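Local coordinates for putative PAS/PAC sensor protein (Nakamurella multipartita DSM 44233, PDB 6HMJ) that senses blue light through a flavin mononucleotide chromophore and mediates RNA binding and translational regulation, at residues R66-G71 with R104-V109; W163-S168 with R173-G178. All coordinates share one frame; numbering follows the deposited sequence.

Interaction 1. Residues R66-G71 with R104-V109; sequences RCLATG and RAVTGV
Cys67 carries its SG opposite the backbone N (chi1 -174°), and Leu68 sets CG opposite its carbonyl carbon (chi1 -77°); these two settings bring both side chains onto Val106. The contact belongs to the N-terminal PAS fold, where the last turn of helix 54-70 lies on strand 105-112, the central strand of an antiparallel sheet ordered 2-1-5-4-3. Val106 alone represents the strand. Its CB points toward the helix, whereas those of Ala105 and Thr107, before and after it, point away, and its two methyls share the work. CG2 meets Cys67 SG at 3.8 Å and is also approached by Leu68 CD2, at 3.4 Å. Of the helix segment, Val106 CG1 meets the sulfur, Cys67 SG lying 4.0 Å off. The cysteine therefore reaches over both branches of the valine, while Leu68, whose CB is not aimed at the strand, reaches it mainly with CD2 and crosses it at about a right angle. The contact is wholly apolar packing, and the nearest CA atoms of the two segments, those of Leu68 and Val106, stay 6.6 Å apart.

The strand's opposite face is used differently: Thr107 packs against Thr95 of the second subunit. On the helix face, Cys67 also touches Val74 and Ala96, and Val106 touches Leu94, which places the contact in an apolar layer shared with neighbouring strands. The helix ends at Thr70, and Gly71 follows with a positive phi, at which a CB would press against the preceding carbonyl oxygen. Just before that exit, Arg66 O takes two donors: Thr70 N at 2.7 Å and Thr70 OG1, which stands above the carbonyl plane, 50° out of it.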
ATOM      1  N   ARG A  66     -51.624 -37.972   9.927  1.00112.54           N
ATOM      2  CA  ARG A  66     -50.573 -38.963  10.126  1.00112.61           C
ATOM      3  C   ARG A  66     -50.083 -38.963  11.569  1.00110.07           C
ATOM      4  O   ARG A  66     -49.946 -40.024  12.188  1.00113.79           O
ATOM      5  CB  ARG A  66     -49.414 -38.696   9.165  1.00110.73           C
ATOM      6  CG  ARG A  66     -48.184 -39.555   9.423  1.00112.87           C
ATOM      7  CD  ARG A  66     -47.203 -39.505   8.259  1.00113.87           C
ATOM      8  NE  ARG A  66     -47.031 -38.150   7.736  1.00110.38           N
ATOM      9  CZ  ARG A  66     -47.691 -37.648   6.693  1.00111.44           C
ATOM     10  NH1 ARG A  66     -47.457 -36.402   6.302  1.00107.65           N
ATOM     11  NH2 ARG A  66     -48.582 -38.384   6.035  1.00116.13           N
ATOM     12  N   CYS A  67     -49.812 -37.776  12.121  1.00104.43           N
ATOM     13  CA  CYS A  67     -49.339 -37.696  13.499  1.00101.65           C
ATOM     14  C   CYS A  67     -50.367 -38.254  14.473  1.00101.96           C
ATOM     15  O   CYS A  67     -49.998 -38.821  15.508  1.00102.31           O
ATOM     16  CB  CYS A  67     -49.003 -36.247  13.859  1.00 96.86           C
ATOM     17  SG  CYS A  67     -48.227 -36.031  15.487  1.00 94.66           S
ATOM     18  N   LEU A  68     -51.656 -38.106  14.164  1.00102.50           N
ATOM     19  CA  LEU A  68     -52.692 -38.670  15.019  1.00108.16           C
ATOM     20  C   LEU A  68     -52.588 -40.191  15.053  1.00115.88           C
ATOM     21  O   LEU A  68     -52.398 -40.795  16.114  1.00116.37           O
ATOM     22  CB  LEU A  68     -54.070 -38.236  14.514  1.00108.44           C
ATOM     23  CG  LEU A  68     -54.516 -36.806  14.833  1.00105.49           C
ATOM     24  CD1 LEU A  68     -55.796 -36.477  14.072  1.00107.53           C
ATOM     25  CD2 LEU A  68     -54.706 -36.578  16.322  1.00106.38           C
ATOM     26  N   ALA A  69     -52.660 -40.827  13.883  1.00119.98           N
ATOM     27  CA  ALA A  69     -52.668 -42.284  13.826  1.00129.98           C
ATOM     28  C   ALA A  69     -51.313 -42.856  14.224  1.00126.82           C
ATOM     29  O   ALA A  69     -51.235 -43.806  15.012  1.00135.76           O
ATOM     30  CB  ALA A  69     -53.057 -42.752  12.425  1.00137.45           C
ATOM     31  N   THR A  70     -50.232 -42.290  13.687  1.00117.15           N
ATOM     32  CA  THR A  70     -48.908 -42.844  13.933  1.00117.71           C
ATOM     33  C   THR A  70     -48.356 -42.429  15.292  1.00117.73           C
ATOM     34  O   THR A  70     -47.665 -43.217  15.948  1.00119.47           O
ATOM     35  CB  THR A  70     -47.942 -42.401  12.829  1.00115.24           C
ATOM     36  OG1 THR A  70     -47.728 -40.985  12.920  1.00107.39           O
ATOM     37  CG2 THR A  70     -48.500 -42.738  11.452  1.00116.32           C
ATOM     38  N   GLY A  71     -48.640 -41.205  15.734  1.00118.91           N
ATOM     39  CA  GLY A  71     -48.016 -40.695  16.935  1.00120.38           C
ATOM     40  C   GLY A  71     -46.572 -40.283  16.760  1.00119.25           C
ATOM     41  O   GLY A  71     -45.937 -39.866  17.737  1.00121.83           O
ATOM     42  N   ARG A 104     -53.532 -38.974  22.402  1.00124.28           N
ATOM     43  CA  ARG A 104     -54.535 -38.246  23.169  1.00124.04           C
ATOM     44  C   ARG A 104     -54.816 -36.905  22.500  1.00118.53           C
ATOM     45  O   ARG A 104     -55.973 -36.477  22.420  1.00120.83           O
ATOM     46  CB  ARG A 104     -54.049 -38.117  24.612  1.00123.35           C
ATOM     47  CG  ARG A 104     -55.074 -37.683  25.641  1.00125.60           C
ATOM     48  CD  ARG A 104     -54.454 -37.935  27.009  1.00126.25           C
ATOM     49  NE  ARG A 104     -55.283 -37.565  28.150  1.00129.62           N
ATOM     50  CZ  ARG A 104     -54.918 -37.770  29.413  1.00132.12           C
ATOM     51  NH1 ARG A 104     -53.749 -38.341  29.679  1.00131.29           N
ATOM     52  NH2 ARG A 104     -55.720 -37.422  30.411  1.00136.19           N
ATOM     53  N   ALA A 105     -53.769 -36.244  22.013  1.00113.10           N
ATOM     54  CA  ALA A 105     -53.885 -34.976  21.307  1.00109.36           C
ATOM     55  C   ALA A 105     -52.591 -34.767  20.529  1.00104.77           C
ATOM     56  O   ALA A 105     -51.593 -35.457  20.752  1.00105.19           O
ATOM     57  CB  ALA A 105     -54.158 -33.811  22.262  1.00108.72           C
ATOM     58  N   VAL A 106     -52.619 -33.805  19.612  1.00 98.36           N
ATOM     59  CA  VAL A 106     -51.449 -33.430  18.826  1.00 93.21           C
ATOM     60  C   VAL A 106     -51.121 -31.976  19.124  1.00 88.32           C
ATOM     61  O   VAL A 106     -51.988 -31.101  19.014  1.00 87.76           O
ATOM     62  CB  VAL A 106     -51.668 -33.637  17.316  1.00 92.80           C
ATOM     63  CG1 VAL A 106     -50.584 -32.922  16.516  1.00 88.70           C
ATOM     64  CG2 VAL A 106     -51.655 -35.116  16.981  1.00 97.59           C
ATOM     65  N   THR A 107     -49.869 -31.722  19.495  1.00 85.08           N
ATOM     66  CA  THR A 107     -49.378 -30.366  19.683  1.00 78.00           C
ATOM     67  C   THR A 107     -48.739 -29.896  18.384  1.00 72.19           C
ATOM     68  O   THR A 107     -47.863 -30.572  17.833  1.00 70.81           O
ATOM     69  CB  THR A 107     -48.364 -30.297  20.825  1.00 77.33           C
ATOM     70  OG1 THR A 107     -48.917 -30.893  22.005  1.00 81.36           O
ATOM     71  CG2 THR A 107     -47.996 -28.854  21.123  1.00 74.69           C
ATOM     72  N   GLY A 108     -49.181 -28.742  17.901  1.00 69.64           N
ATOM     73  CA  GLY A 108     -48.648 -28.147  16.692  1.00 67.66           C
ATOM     74  C   GLY A 108     -47.907 -26.866  17.017  1.00 66.45           C
ATOM     75  O   GLY A 108     -48.269 -26.143  17.948  1.00 66.51           O
ATOM     76  N   VAL A 109     -46.855 -26.597  16.251  1.00 65.21           N
ATOM     77  CA  VAL A 109     -46.085 -25.366  16.372  1.00 63.87           C
ATOM     78  C   VAL A 109     -45.917 -24.820  14.962  1.00 63.73           C
ATOM     79  O   VAL A 109     -45.226 -25.429  14.135  1.00 64.92           O
ATOM     80  CB  VAL A 109     -44.719 -25.592  17.037  1.00 64.53           C
ATOM     81  CG1 VAL A 109     -43.933 -24.289  17.090  1.00 65.07           C
ATOM     82  CG2 VAL A 109     -44.893 -26.174  18.431  1.00 65.38           C
TER

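Interaction 2. Residues W163-S168 with R173-G178; sequences WHSSQS and RDLATG
His164 O accepts from both donors of Ser168: the hydroxyl OG at 2.7 Å and the backbone N at 3.1 Å. The hydroxyl bond lies in the carbonyl plane with a C=O...OG angle of 148°, and it forms because Ser168 turns OG between its backbone N and carbonyl carbon (chi1 59°), back over the final turn of helix 154-167. Across from this doubly held oxygen sits Leu175 of helix 172-185. The two helices form a short-linked pair within the ANTAR domain, and Leu175 makes the contact from its side, with CB directed at the first helix. One branch, CD1, comes to 3.8 Å from His164 O and equally near Ser168 OG. The other, CD2, lies against Ser165 OG as well as His164 CB, the latter at 3.8 Å. The same Ser165 OG lies 3.4 Å from Leu175 CB while hydrogen-bonding to Leu161 O.

An alanine in place of Leu175 is likely to leave His164 CB and the Ser165 and Ser168 side chains without the two methyls they pack against, opening a gap between the helices.

The imidazole of His164 heads away from the leucine: NE2 bonds to Gln359 of helix 351-372, and the ring stacks with Phe200. On the second helix, Ala176 rests on Ile139 and Ala142 of helix 114-149. With their hydrogen bonds made to carbonyls of their own helix, the serine hydroxyls can lie beside aliphatic carbon, as can the doubly bonded carbonyl of His164, and the pair is joined by van der Waals packing on one leucine.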
ATOM      1  N   TRP A 163      -1.929  -2.593 -16.024  1.00 61.19           N
ATOM      2  CA  TRP A 163      -0.961  -3.048 -17.017  1.00 63.02           C
ATOM      3  C   TRP A 163      -0.161  -4.234 -16.496  1.00 62.25           C
ATOM      4  O   TRP A 163      -0.044  -5.264 -17.171  1.00 62.86           O
ATOM      5  CB  TRP A 163      -0.030  -1.895 -17.394  1.00 65.33           C
ATOM      6  CG  TRP A 163       1.132  -2.307 -18.241  1.00 67.98           C
ATOM      7  CD1 TRP A 163       2.455  -2.279 -17.893  1.00 67.37           C
ATOM      8  CD2 TRP A 163       1.081  -2.809 -19.581  1.00 71.15           C
ATOM      9  NE1 TRP A 163       3.227  -2.734 -18.933  1.00 68.40           N
ATOM     10  CE2 TRP A 163       2.409  -3.065 -19.981  1.00 70.95           C
ATOM     11  CE3 TRP A 163       0.042  -3.068 -20.480  1.00 73.27           C
ATOM     12  CZ2 TRP A 163       2.724  -3.567 -21.241  1.00 73.30           C
ATOM     13  CZ3 TRP A 163       0.357  -3.568 -21.732  1.00 74.74           C
ATOM     14  CH2 TRP A 163       1.686  -3.811 -22.101  1.00 75.10           C
ATOM     15  N   HIS A 164       0.391  -4.112 -15.287  1.00 61.49           N
ATOM     16  CA  HIS A 164       1.218  -5.181 -14.739  1.00 63.05           C
ATOM     17  C   HIS A 164       0.391  -6.401 -14.364  1.00 64.13           C
ATOM     18  O   HIS A 164       0.908  -7.524 -14.372  1.00 63.75           O
ATOM     19  CB  HIS A 164       1.996  -4.664 -13.531  1.00 64.25           C
ATOM     20  CG  HIS A 164       3.018  -3.625 -13.877  1.00 63.80           C
ATOM     21  ND1 HIS A 164       3.862  -3.749 -14.958  1.00 64.85           N
ATOM     22  CD2 HIS A 164       3.323  -2.441 -13.294  1.00 64.39           C
ATOM     23  CE1 HIS A 164       4.649  -2.690 -15.022  1.00 63.67           C
ATOM     24  NE2 HIS A 164       4.342  -1.881 -14.025  1.00 63.74           N
ATOM     25  N   SER A 165      -0.886  -6.208 -14.028  1.00 66.54           N
ATOM     26  CA  SER A 165      -1.780  -7.348 -13.856  1.00 66.78           C
ATOM     27  C   SER A 165      -1.949  -8.100 -15.168  1.00 66.65           C
ATOM     28  O   SER A 165      -1.912  -9.335 -15.200  1.00 65.64           O
ATOM     29  CB  SER A 165      -3.133  -6.876 -13.330  1.00 66.73           C
ATOM     30  OG  SER A 165      -2.986  -6.220 -12.084  1.00 67.09           O
ATOM     31  N   SER A 166      -2.126  -7.363 -16.265  1.00 68.33           N
ATOM     32  CA  SER A 166      -2.234  -7.983 -17.580  1.00 73.53           C
ATOM     33  C   SER A 166      -0.949  -8.714 -17.950  1.00 75.73           C
ATOM     34  O   SER A 166      -0.981  -9.880 -18.358  1.00 78.14           O
ATOM     35  CB  SER A 166      -2.569  -6.913 -18.620  1.00 75.83           C
ATOM     36  OG  SER A 166      -2.850  -7.490 -19.881  1.00 80.10           O
ATOM     37  N   GLN A 167       0.197  -8.041 -17.816  1.00 76.90           N
ATOM     38  CA  GLN A 167       1.456  -8.623 -18.274  1.00 79.77           C
ATOM     39  C   GLN A 167       1.812  -9.888 -17.503  1.00 79.67           C
ATOM     40  O   GLN A 167       2.420 -10.804 -18.068  1.00 79.22           O
ATOM     41  CB  GLN A 167       2.585  -7.596 -18.158  1.00 80.90           C
ATOM     42  CG  GLN A 167       2.432  -6.393 -19.081  1.00 84.95           C
ATOM     43  CD  GLN A 167       2.223  -6.790 -20.533  1.00 90.15           C
ATOM     44  OE1 GLN A 167       1.093  -7.012 -20.970  1.00 92.61           O
ATOM     45  NE2 GLN A 167       3.314  -6.885 -21.284  1.00 91.57           N
ATOM     46  N   SER A 168       1.452  -9.960 -16.225  1.00 79.63           N
ATOM     47  CA  SER A 168       1.715 -11.140 -15.412  1.00 83.11           C
ATOM     48  C   SER A 168       0.554 -12.127 -15.423  1.00 83.88           C
ATOM     49  O   SER A 168       0.608 -13.138 -14.716  1.00 87.51           O
ATOM     50  CB  SER A 168       2.031 -10.730 -13.970  1.00 83.60           C
ATOM     51  OG  SER A 168       0.955 -10.010 -13.394  1.00 84.04           O
ATOM     52  N   ARG A 173      -6.353  -7.666  -8.046  1.00 69.73           N
ATOM     53  CA  ARG A 173      -6.277  -7.820  -6.597  1.00 71.68           C
ATOM     54  C   ARG A 173      -5.125  -8.736  -6.202  1.00 70.24           C
ATOM     55  O   ARG A 173      -4.456  -8.499  -5.190  1.00 68.79           O
ATOM     56  CB  ARG A 173      -7.601  -8.349  -6.045  1.00 75.67           C
ATOM     57  CG  ARG A 173      -8.007  -9.717  -6.557  1.00 80.19           C
ATOM     58  CD  ARG A 173      -9.361 -10.121  -5.998  1.00 85.18           C
ATOM     59  NE  ARG A 173      -9.765 -11.456  -6.433  1.00 89.84           N
ATOM     60  CZ  ARG A 173     -10.456 -11.717  -7.540  1.00 92.36           C
ATOM     61  NH1 ARG A 173     -10.833 -10.737  -8.351  1.00 92.81           N
ATOM     62  NH2 ARG A 173     -10.769 -12.971  -7.839  1.00 93.78           N
ATOM     63  N   ASP A 174      -4.871  -9.783  -6.992  1.00 70.15           N
ATOM     64  CA  ASP A 174      -3.744 -10.664  -6.701  1.00 71.18           C
ATOM     65  C   ASP A 174      -2.421  -9.941  -6.907  1.00 69.08           C
ATOM     66  O   ASP A 174      -1.490 -10.097  -6.109  1.00 69.29           O
ATOM     67  CB  ASP A 174      -3.808 -11.912  -7.579  1.00 72.97           C
ATOM     68  CG  ASP A 174      -5.037 -12.745  -7.313  1.00 73.50           C
ATOM     69  OD1 ASP A 174      -5.494 -12.768  -6.152  1.00 73.30           O
ATOM     70  OD2 ASP A 174      -5.539 -13.382  -8.262  1.00 74.07           O
ATOM     71  N   LEU A 175      -2.318  -9.146  -7.973  1.00 67.58           N
ATOM     72  CA  LEU A 175      -1.124  -8.337  -8.181  1.00 64.81           C
ATOM     73  C   LEU A 175      -0.892  -7.407  -6.996  1.00 64.66           C
ATOM     74  O   LEU A 175       0.222  -7.319  -6.467  1.00 66.89           O
ATOM     75  CB  LEU A 175      -1.255  -7.529  -9.473  1.00 63.32           C
ATOM     76  CG  LEU A 175      -0.029  -6.683  -9.835  1.00 63.15           C
ATOM     77  CD1 LEU A 175       1.007  -7.537 -10.560  1.00 64.04           C
ATOM     78  CD2 LEU A 175      -0.417  -5.467 -10.665  1.00 62.49           C
ATOM     79  N   ALA A 176      -1.941  -6.697  -6.572  1.00 61.96           N
ATOM     80  CA  ALA A 176      -1.814  -5.758  -5.464  1.00 63.26           C
ATOM     81  C   ALA A 176      -1.256  -6.439  -4.223  1.00 64.03           C
ATOM     82  O   ALA A 176      -0.325  -5.934  -3.586  1.00 64.77           O
ATOM     83  CB  ALA A 176      -3.172  -5.120  -5.164  1.00 65.00           C
ATOM     84  N   THR A 177      -1.813  -7.596  -3.859  1.00 65.43           N
ATOM     85  CA  THR A 177      -1.305  -8.322  -2.701  1.00 66.41           C
ATOM     86  C   THR A 177       0.139  -8.754  -2.913  1.00 67.17           C
ATOM     87  O   THR A 177       0.968  -8.647  -2.002  1.00 67.52           O
ATOM     88  CB  THR A 177      -2.185  -9.538  -2.413  1.00 66.80           C
ATOM     89  OG1 THR A 177      -3.470  -9.099  -1.961  1.00 67.11           O
ATOM     90  CG2 THR A 177      -1.552 -10.419  -1.341  1.00 67.75           C
ATOM     91  N   GLY A 178       0.461  -9.242  -4.112  1.00 66.49           N
ATOM     92  CA  GLY A 178       1.822  -9.668  -4.382  1.00 66.28           C
ATOM     93  C   GLY A 178       2.816  -8.526  -4.308  1.00 65.66           C
ATOM     94  O   GLY A 178       3.937  -8.698  -3.824  1.00 66.43           O
TER

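Overall arrangement
Interactions 1 and 2 follow one another along the chain and lie in separate domains, with centres about 63 Å apart and nearest atoms about 43 Å apart. The first packs helix 54-70 on the N-terminal PAS sheet; the second joins two helices of the ANTAR domain, close to the centre of the elongated chain. The covalent path between them is direct: strand 105-112 leads into the long helix 114-149, whose later part packs against helix 172-185. Helix 351-372, which follows the flavin-binding PAS domain, returns to helix 154-167. Interaction 2 thus sits near the helices by which both PAS regions are joined to the ANTAR domain, the probable RNA-binding module, whereas interaction 1 is internal to one end.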